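Local coordinates for sterol carrier protein 2 (Thermus thermophilus, PDB 2CX7) that probably binds sterols or other lipids in a hydrophobic cavity and carries them between membranes, as in other members of the SCP-2 family, at residues A78-A81 with T82-V86; F4-A7 with W8-Y12; C13-L16 with N17-E20. All coordinates share one frame; numbering follows the deposited sequence.

Contact 1 (A78-A81 with T82-V86); sequences ADLA and TWQEV
With CG turned beside its own backbone N (chi1 -84°) and the indole twisted to a chi2 of 123°, Trp83 swings its ring back along the helix to Ala78, whose methyl sits over one face. Ala78 CB lies 3.8 Å from the centroid of the five-membered ring, a CH-pi contact displaced toward the rim on the nitrogen side. In Leu80, CG is anti to the backbone N (chi1 177°), and the branched end meets the amide of Gln84 one turn on; Leu80 CG is 4.0 Å from Gln84 CD, and the two side chains pass each other at a slant. This is the junction where strand 74-78 of the mixed sheet runs straight into helix 80-86, with Asp79 as N-cap. The Asp79 carboxylate makes no capping bond and leads away to a salt bridge with Arg38. The backbone carbonyl of Asp79 takes the first helical bond: Trp83 N donates to Asp79 O at 3.1 Å, nearly straight, while Thr82 N reaches the same oxygen only weakly. Gln84 N to Leu80 O (2.8 Å) and Glu85 N to Ala81 O (3.1 Å) continue the ladder. A water bridges the first turn, accepting from Asp79 N at 3.0 Å and hydrogen-bonded to Thr82 OG1 at 2.6 Å. Buried Trp83 NE1 is satisfied by the carbonyl of Ala36 on the neighbouring strand, which probably helps fix the rotation of the indole against the Ala78 methyl, and the rings of Phe4 and Trp83 meet edge-to-face.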
loop_
_atom_site.group_PDB
_atom_site.type_symbol
_atom_site.label_atom_id
_atom_site.label_comp_id
_atom_site.label_asym_id
_atom_site.label_seq_id
_atom_site.Cartn_x
_atom_site.Cartn_y
_atom_site.Cartn_z
ATOM N N ALA A 78 3.786 8.671 2.826
ATOM C CA ALA A 78 3.391 9.121 4.154
ATOM C C ALA A 78 4.517 8.927 5.155
ATOM O O ALA A 78 5.502 8.226 4.877
ATOM C CB ALA A 78 2.150 8.348 4.614
ATOM N N ASP A 79 4.376 9.572 6.310
ATOM C CA ASP A 79 5.346 9.427 7.391
ATOM C C ASP A 79 5.132 8.019 7.942
ATOM O O ASP A 79 4.009 7.507 7.921
ATOM C CB ASP A 79 5.059 10.423 8.516
ATOM C CG ASP A 79 5.649 11.794 8.262
ATOM O OD1 ASP A 79 5.898 12.130 7.091
ATOM O OD2 ASP A 79 5.849 12.542 9.251
ATOM N N LEU A 80 6.193 7.398 8.445
ATOM C CA LEU A 80 6.082 6.053 9.002
ATOM C C LEU A 80 4.944 5.951 10.016
ATOM O O LEU A 80 4.144 5.011 9.971
ATOM C CB LEU A 80 7.388 5.641 9.686
ATOM C CG LEU A 80 7.342 4.272 10.373
ATOM C CD1 LEU A 80 6.965 3.210 9.349
ATOM C CD2 LEU A 80 8.676 3.969 11.034
ATOM N N ALA A 81 4.862 6.925 10.918
ATOM C CA ALA A 81 3.833 6.921 11.955
ATOM C C ALA A 81 2.433 6.811 11.377
ATOM O O ALA A 81 1.576 6.109 11.927
ATOM C CB ALA A 81 3.940 8.167 12.810
ATOM N N THR A 82 2.200 7.512 10.270
ATOM C CA THR A 82 0.909 7.478 9.608
ATOM C C THR A 82 0.646 6.082 9.073
ATOM O O THR A 82 -0.438 5.525 9.287
ATOM C CB THR A 82 0.860 8.487 8.450
ATOM O OG1 THR A 82 1.121 9.793 8.971
ATOM C CG2 THR A 82 -0.513 8.485 7.791
ATOM N N TRP A 83 1.628 5.506 8.386
ATOM C CA TRP A 83 1.450 4.156 7.854
ATOM C C TRP A 83 1.199 3.159 8.980
ATOM O O TRP A 83 0.396 2.242 8.828
ATOM C CB TRP A 83 2.669 3.713 7.035
ATOM C CG TRP A 83 2.649 4.177 5.603
ATOM C CD1 TRP A 83 3.602 4.929 4.968
ATOM C CD2 TRP A 83 1.633 3.919 4.634
ATOM N NE1 TRP A 83 3.235 5.155 3.666
ATOM C CE2 TRP A 83 2.031 4.545 3.432
ATOM C CE3 TRP A 83 0.418 3.218 4.660
ATOM C CZ2 TRP A 83 1.260 4.491 2.269
ATOM C CZ3 TRP A 83 -0.350 3.168 3.501
ATOM C CH2 TRP A 83 0.076 3.802 2.322
ATOM N N GLN A 84 1.878 3.334 10.112
ATOM C CA GLN A 84 1.668 2.415 11.234
ATOM C C GLN A 84 0.209 2.493 11.685
ATOM O O GLN A 84 -0.429 1.471 11.948
ATOM C CB GLN A 84 2.610 2.747 12.396
ATOM C CG GLN A 84 4.069 2.409 12.096
ATOM C CD GLN A 84 5.010 2.804 13.220
ATOM O OE1 GLN A 84 4.835 3.847 13.842
ATOM N NE2 GLN A 84 6.030 1.982 13.466
ATOM N N GLU A 85 -0.321 3.701 11.761
ATOM C CA GLU A 85 -1.711 3.872 12.155
ATOM C C GLU A 85 -2.659 3.232 11.156
ATOM O O GLU A 85 -3.582 2.514 11.544
ATOM C CB GLU A 85 -2.029 5.355 12.297
ATOM C CG GLU A 85 -1.431 5.961 13.538
ATOM C CD GLU A 85 -0.993 7.386 13.328
ATOM O OE1 GLU A 85 -1.615 8.082 12.500
ATOM O OE2 GLU A 85 -0.027 7.811 14.003
ATOM N N VAL A 86 -2.424 3.472 9.866
ATOM C CA VAL A 86 -3.295 2.919 8.835
ATOM C C VAL A 86 -3.239 1.402 8.766
ATOM O O VAL A 86 -4.271 0.728 8.820
ATOM C CB VAL A 86 -2.956 3.494 7.425
ATOM C CG1 VAL A 86 -3.789 2.781 6.341
ATOM C CG2 VAL A 86 -3.255 4.978 7.386
HETATM O O HOH W 1 1.856 11.145 6.852
#

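Contact 2 (F4-A7 with W8-Y12); sequences FTEA and WAQAY
The indole of Trp8 has the backbone N of Phe4 over one face, 3.9 Å above the plane and offset toward the rim, and Tyr12 CB over the opposite face, also toward its rim. Trp8 in turn puts CH2 over a face of the Tyr12 ring, 3.7 Å above its plane. Here the chain enters helix 6-17, with Thr5 as the N-cap just before it and Trp8 in the first turn. Thr5 OG1 accepts from Trp8 N at 3.3 Å, the N-H pointing at it with an angle of 148°, and also bonds to the carbonyl of Glu2. The hydroxyl gets there by sitting between the backbone N and the carbonyl carbon (chi1 57°), which also brings OG1 within 3.4 Å of Trp8 CB, the two side chains crossing at about a right angle. With an alanine in place of Thr5 the hydroxyl is gone, and Trp8 N would probably be left without its side-chain cap and the Glu2 carbonyl without its link to this turn. Beyond the cap the regular ladder takes over, beginning with an almost straight bond from Ala9 N to Thr5 O at 2.9 Å. Phe4 faces away from the helix, packing on Val49 and Val51 of the sheet, while Trp8 and Tyr12 lie against helix 116-127. Glu6 and Gln10 are likewise set crosswise, Glu6 CG being 3.7 Å from Gln10 NE2. The Glu6 chain bends at chi2 (53°), which carries OE1 to the backbone N of Ala65 and places it 3.4 Å from the methyl carbon CB of Ala9.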
loop_
_atom_site.group_PDB
_atom_site.type_symbol
_atom_site.label_atom_id
_atom_site.label_comp_id
_atom_site.label_asym_id
_atom_site.label_seq_id
_atom_site.Cartn_x
_atom_site.Cartn_y
_atom_site.Cartn_z
ATOM N N PHE A 4 7.134 -2.900 6.239
ATOM C CA PHE A 4 8.013 -2.433 5.175
ATOM C C PHE A 4 9.342 -3.172 5.026
ATOM O O PHE A 4 10.366 -2.570 4.705
ATOM C CB PHE A 4 8.248 -0.923 5.315
ATOM C CG PHE A 4 6.981 -0.113 5.236
ATOM C CD1 PHE A 4 6.305 0.265 6.394
ATOM C CD2 PHE A 4 6.431 0.217 4.000
ATOM C CE1 PHE A 4 5.096 0.958 6.319
ATOM C CE2 PHE A 4 5.219 0.911 3.909
ATOM C CZ PHE A 4 4.550 1.281 5.073
ATOM N N THR A 5 9.312 -4.479 5.259
ATOM C CA THR A 5 10.494 -5.321 5.103
ATOM C C THR A 5 10.171 -6.278 3.963
ATOM O O THR A 5 8.998 -6.500 3.654
ATOM C CB THR A 5 10.795 -6.147 6.367
ATOM O OG1 THR A 5 9.654 -6.945 6.701
ATOM C CG2 THR A 5 11.141 -5.230 7.539
ATOM N N GLU A 6 11.198 -6.845 3.341
ATOM C CA GLU A 6 10.986 -7.768 2.232
ATOM C C GLU A 6 10.113 -8.948 2.648
ATOM O O GLU A 6 9.248 -9.388 1.891
ATOM C CB GLU A 6 12.329 -8.271 1.693
ATOM C CG GLU A 6 12.217 -8.954 0.338
ATOM C CD GLU A 6 11.506 -8.083 -0.679
ATOM O OE1 GLU A 6 10.286 -7.857 -0.527
ATOM O OE2 GLU A 6 12.162 -7.611 -1.628
ATOM N N ALA A 7 10.337 -9.455 3.856
ATOM C CA ALA A 7 9.555 -10.572 4.363
ATOM C C ALA A 7 8.080 -10.184 4.462
ATOM O O ALA A 7 7.193 -10.984 4.163
ATOM C CB ALA A 7 10.080 -10.999 5.733
ATOM N N TRP A 8 7.827 -8.947 4.877
ATOM C CA TRP A 8 6.460 -8.454 5.015
ATOM C C TRP A 8 5.828 -8.345 3.629
ATOM O O TRP A 8 4.716 -8.819 3.400
ATOM C CB TRP A 8 6.459 -7.076 5.689
ATOM C CG TRP A 8 5.100 -6.633 6.124
ATOM C CD1 TRP A 8 4.465 -6.959 7.287
ATOM C CD2 TRP A 8 4.178 -5.828 5.377
ATOM N NE1 TRP A 8 3.205 -6.409 7.312
ATOM C CE2 TRP A 8 3.003 -5.712 6.150
ATOM C CE3 TRP A 8 4.230 -5.199 4.126
ATOM C CZ2 TRP A 8 1.886 -4.989 5.715
ATOM C CZ3 TRP A 8 3.119 -4.480 3.692
ATOM C CH2 TRP A 8 1.964 -4.381 4.485
ATOM N N ALA A 9 6.554 -7.724 2.708
ATOM C CA ALA A 9 6.071 -7.548 1.341
ATOM C C ALA A 9 5.635 -8.873 0.726
ATOM O O ALA A 9 4.585 -8.949 0.081
ATOM C CB ALA A 9 7.145 -6.917 0.488
ATOM N N GLN A 10 6.453 -9.907 0.914
ATOM C CA GLN A 10 6.143 -11.228 0.382
ATOM C C GLN A 10 4.915 -11.816 1.054
ATOM O O GLN A 10 4.052 -12.387 0.392
ATOM C CB GLN A 10 7.319 -12.185 0.592
ATOM C CG GLN A 10 8.552 -11.871 -0.231
ATOM C CD GLN A 10 9.662 -12.875 0.023
ATOM O OE1 GLN A 10 9.469 -14.080 -0.140
ATOM N NE2 GLN A 10 10.829 -12.385 0.430
ATOM N N ALA A 11 4.838 -11.681 2.372
ATOM C CA ALA A 11 3.706 -12.217 3.111
ATOM C C ALA A 11 2.424 -11.482 2.736
ATOM O O ALA A 11 1.342 -12.064 2.746
ATOM C CB ALA A 11 3.952 -12.103 4.616
ATOM N N TYR A 12 2.559 -10.197 2.415
ATOM C CA TYR A 12 1.410 -9.369 2.048
ATOM C C TYR A 12 0.864 -9.792 0.682
ATOM O O TYR A 12 -0.343 -9.949 0.511
ATOM C CB TYR A 12 1.836 -7.903 2.036
ATOM C CG TYR A 12 0.743 -6.903 1.736
ATOM C CD1 TYR A 12 -0.577 -7.131 2.129
ATOM C CD2 TYR A 12 1.052 -5.681 1.140
ATOM C CE1 TYR A 12 -1.561 -6.159 1.944
ATOM C CE2 TYR A 12 0.083 -4.706 0.952
ATOM C CZ TYR A 12 -1.217 -4.946 1.359
ATOM O OH TYR A 12 -2.156 -3.953 1.221
#

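Contact 3 (C13-L16 with N17-E20); sequences CRKL and NESE
Helical backbone angles persist from Cys13 to Leu16 and then drift, through Asn17 and Glu18, to an extended psi of 108° at Ser19, and the bonding between the two segments changes in step. Asn17 N still makes a regular helical bond to Cys13 O at 3.0 Å. Glu18 N divides itself between Arg14 O and Lys15 O, both weakly. Ser19 N bonds to Leu16 O at 3.2 Å, approaching from above the carbonyl plane. This is the C-terminal end of helix 6-17, followed after a short turn by helix 20-25, for which Ser19 is the N-cap: its hydroxyl accepts from the backbone N of Tyr22. Glu18 folds back over the last turn. Its CG lies beside the backbone N (chi1 -56°), close against Arg14 O, and the chain runs out extended between two basic residues. Glu18 OE2 forms a salt bridge with Arg14 NE at 3.3 Å; with the planes 47° apart and NE alone in the salt bridge, this is a single-point contact and not a two-pronged one. Glu18 OE1 turns to Lys15, standing 3.7 Å from its CD, and is joined to the ammonium by a water that donates to OE1 at 2.8 Å and accepts from Lys15 NZ. On the side toward the sheet, Cys13 SG is disulfide-bonded to Cys60, and Asn17 OD1 takes the backbone N of that same Cys60, so one covalent and one hydrogen bond hold the helix end to the start of strand 59-67. Leu16 packs on Leu122 and Val125 of helix 116-127. With one oxygen in a direct ionic contact and the other reaching its lysine through water, the Glu18 carboxylate is probably kept charged and perhaps steadied, though Arg14 and Glu18 are exposed, so the direct link is likely to be modest in strength.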
loop_
_atom_site.group_PDB
_atom_site.type_symbol
_atom_site.label_atom_id
_atom_site.label_comp_id
_atom_site.label_asym_id
_atom_site.label_seq_id
_atom_site.Cartn_x
_atom_site.Cartn_y
_atom_site.Cartn_z
ATOM N N CYS A 13 1.757 -9.984 -0.283
ATOM C CA CYS A 13 1.346 -10.404 -1.626
ATOM C C CYS A 13 0.588 -11.718 -1.512
ATOM O O CYS A 13 -0.474 -11.883 -2.109
ATOM C CB CYS A 13 2.572 -10.570 -2.525
ATOM S SG CYS A 13 2.315 -10.693 -4.340
ATOM N N ARG A 14 1.119 -12.648 -0.724
ATOM C CA ARG A 14 0.468 -13.936 -0.532
ATOM C C ARG A 14 -0.909 -13.770 0.102
ATOM O O ARG A 14 -1.879 -14.387 -0.340
ATOM C CB ARG A 14 1.334 -14.843 0.350
ATOM C CG ARG A 14 0.747 -16.221 0.552
ATOM C CD ARG A 14 1.646 -17.098 1.404
ATOM N NE ARG A 14 1.117 -18.454 1.504
ATOM C CZ ARG A 14 1.580 -19.381 2.339
ATOM N NH1 ARG A 14 2.592 -19.102 3.154
ATOM N NH2 ARG A 14 1.028 -20.587 2.362
ATOM N N LYS A 15 -1.000 -12.936 1.137
ATOM C CA LYS A 15 -2.273 -12.703 1.814
ATOM C C LYS A 15 -3.311 -12.110 0.866
ATOM O O LYS A 15 -4.496 -12.437 0.946
ATOM C CB LYS A 15 -2.085 -11.768 3.010
ATOM C CG LYS A 15 -1.747 -12.479 4.309
ATOM C CD LYS A 15 -2.925 -13.310 4.813
ATOM C CE LYS A 15 -2.647 -13.840 6.216
ATOM N NZ LYS A 15 -3.808 -14.568 6.806
ATOM N N LEU A 16 -2.864 -11.231 -0.024
ATOM C CA LEU A 16 -3.774 -10.626 -0.993
ATOM C C LEU A 16 -4.277 -11.684 -1.965
ATOM O O LEU A 16 -5.431 -11.666 -2.359
ATOM C CB LEU A 16 -3.070 -9.507 -1.770
ATOM C CG LEU A 16 -2.818 -8.201 -1.007
ATOM C CD1 LEU A 16 -1.942 -7.291 -1.849
ATOM C CD2 LEU A 16 -4.161 -7.512 -0.685
ATOM N N ASN A 17 -3.407 -12.607 -2.362
ATOM C CA ASN A 17 -3.837 -13.649 -3.281
ATOM C C ASN A 17 -4.794 -14.624 -2.604
ATOM O O ASN A 17 -5.553 -15.301 -3.274
ATOM C CB ASN A 17 -2.629 -14.397 -3.864
ATOM C CG ASN A 17 -1.941 -13.616 -4.974
ATOM O OD1 ASN A 17 -2.602 -13.060 -5.853
ATOM N ND2 ASN A 17 -0.620 -13.570 -4.941
ATOM N N GLU A 18 -4.771 -14.668 -1.273
ATOM C CA GLU A 18 -5.632 -15.569 -0.512
ATOM C C GLU A 18 -6.933 -14.893 -0.091
ATOM O O GLU A 18 -7.825 -15.528 0.477
ATOM C CB GLU A 18 -4.884 -16.062 0.737
ATOM C CG GLU A 18 -3.565 -16.743 0.423
ATOM C CD GLU A 18 -2.752 -17.067 1.668
ATOM O OE1 GLU A 18 -2.709 -16.227 2.592
ATOM O OE2 GLU A 18 -2.146 -18.152 1.711
ATOM N N SER A 19 -7.053 -13.601 -0.381
ATOM C CA SER A 19 -8.243 -12.848 0.009
ATOM C C SER A 19 -9.313 -12.766 -1.069
ATOM O O SER A 19 -9.145 -12.066 -2.062
ATOM C CB SER A 19 -7.850 -11.425 0.423
ATOM O OG SER A 19 -8.994 -10.617 0.649
ATOM N N GLU A 20 -10.418 -13.479 -0.865
ATOM C CA GLU A 20 -11.517 -13.445 -1.821
ATOM C C GLU A 20 -12.141 -12.048 -1.889
ATOM O O GLU A 20 -12.618 -11.634 -2.942
ATOM C CB GLU A 20 -12.603 -14.451 -1.433
ATOM C CG GLU A 20 -12.200 -15.897 -1.570
ATOM C CD GLU A 20 -13.199 -16.837 -0.927
ATOM O OE1 GLU A 20 -13.259 -16.863 0.322
ATOM O OE2 GLU A 20 -13.927 -17.541 -1.660
HETATM O O HOH W 2 -4.994 -15.938 4.208
#

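Overall arrangement
From the N terminus, the chain enters contact 2, which closes the first turn of helix 6-17; contact 3 follows without a break at the other end of that helix, where the chain turns into helix 20-25. Contact 1 comes much later, closing the turn from strand 74-78 into helix 80-86. All three are local and lie in series, with none enclosing or crossing another. Contacts 1 and 2 nevertheless touch in space, Phe4 CZ lying 3.5 Å from Trp83 CG, so the loop leading into helix 6-17 packs against the first turn of helix 80-86. Contacts 1 and 3 lie on opposite sides of the chain's centre, their nearest atoms about 12 Å apart, while contact 3 ties helix 6-17 to the edge strand 59-67.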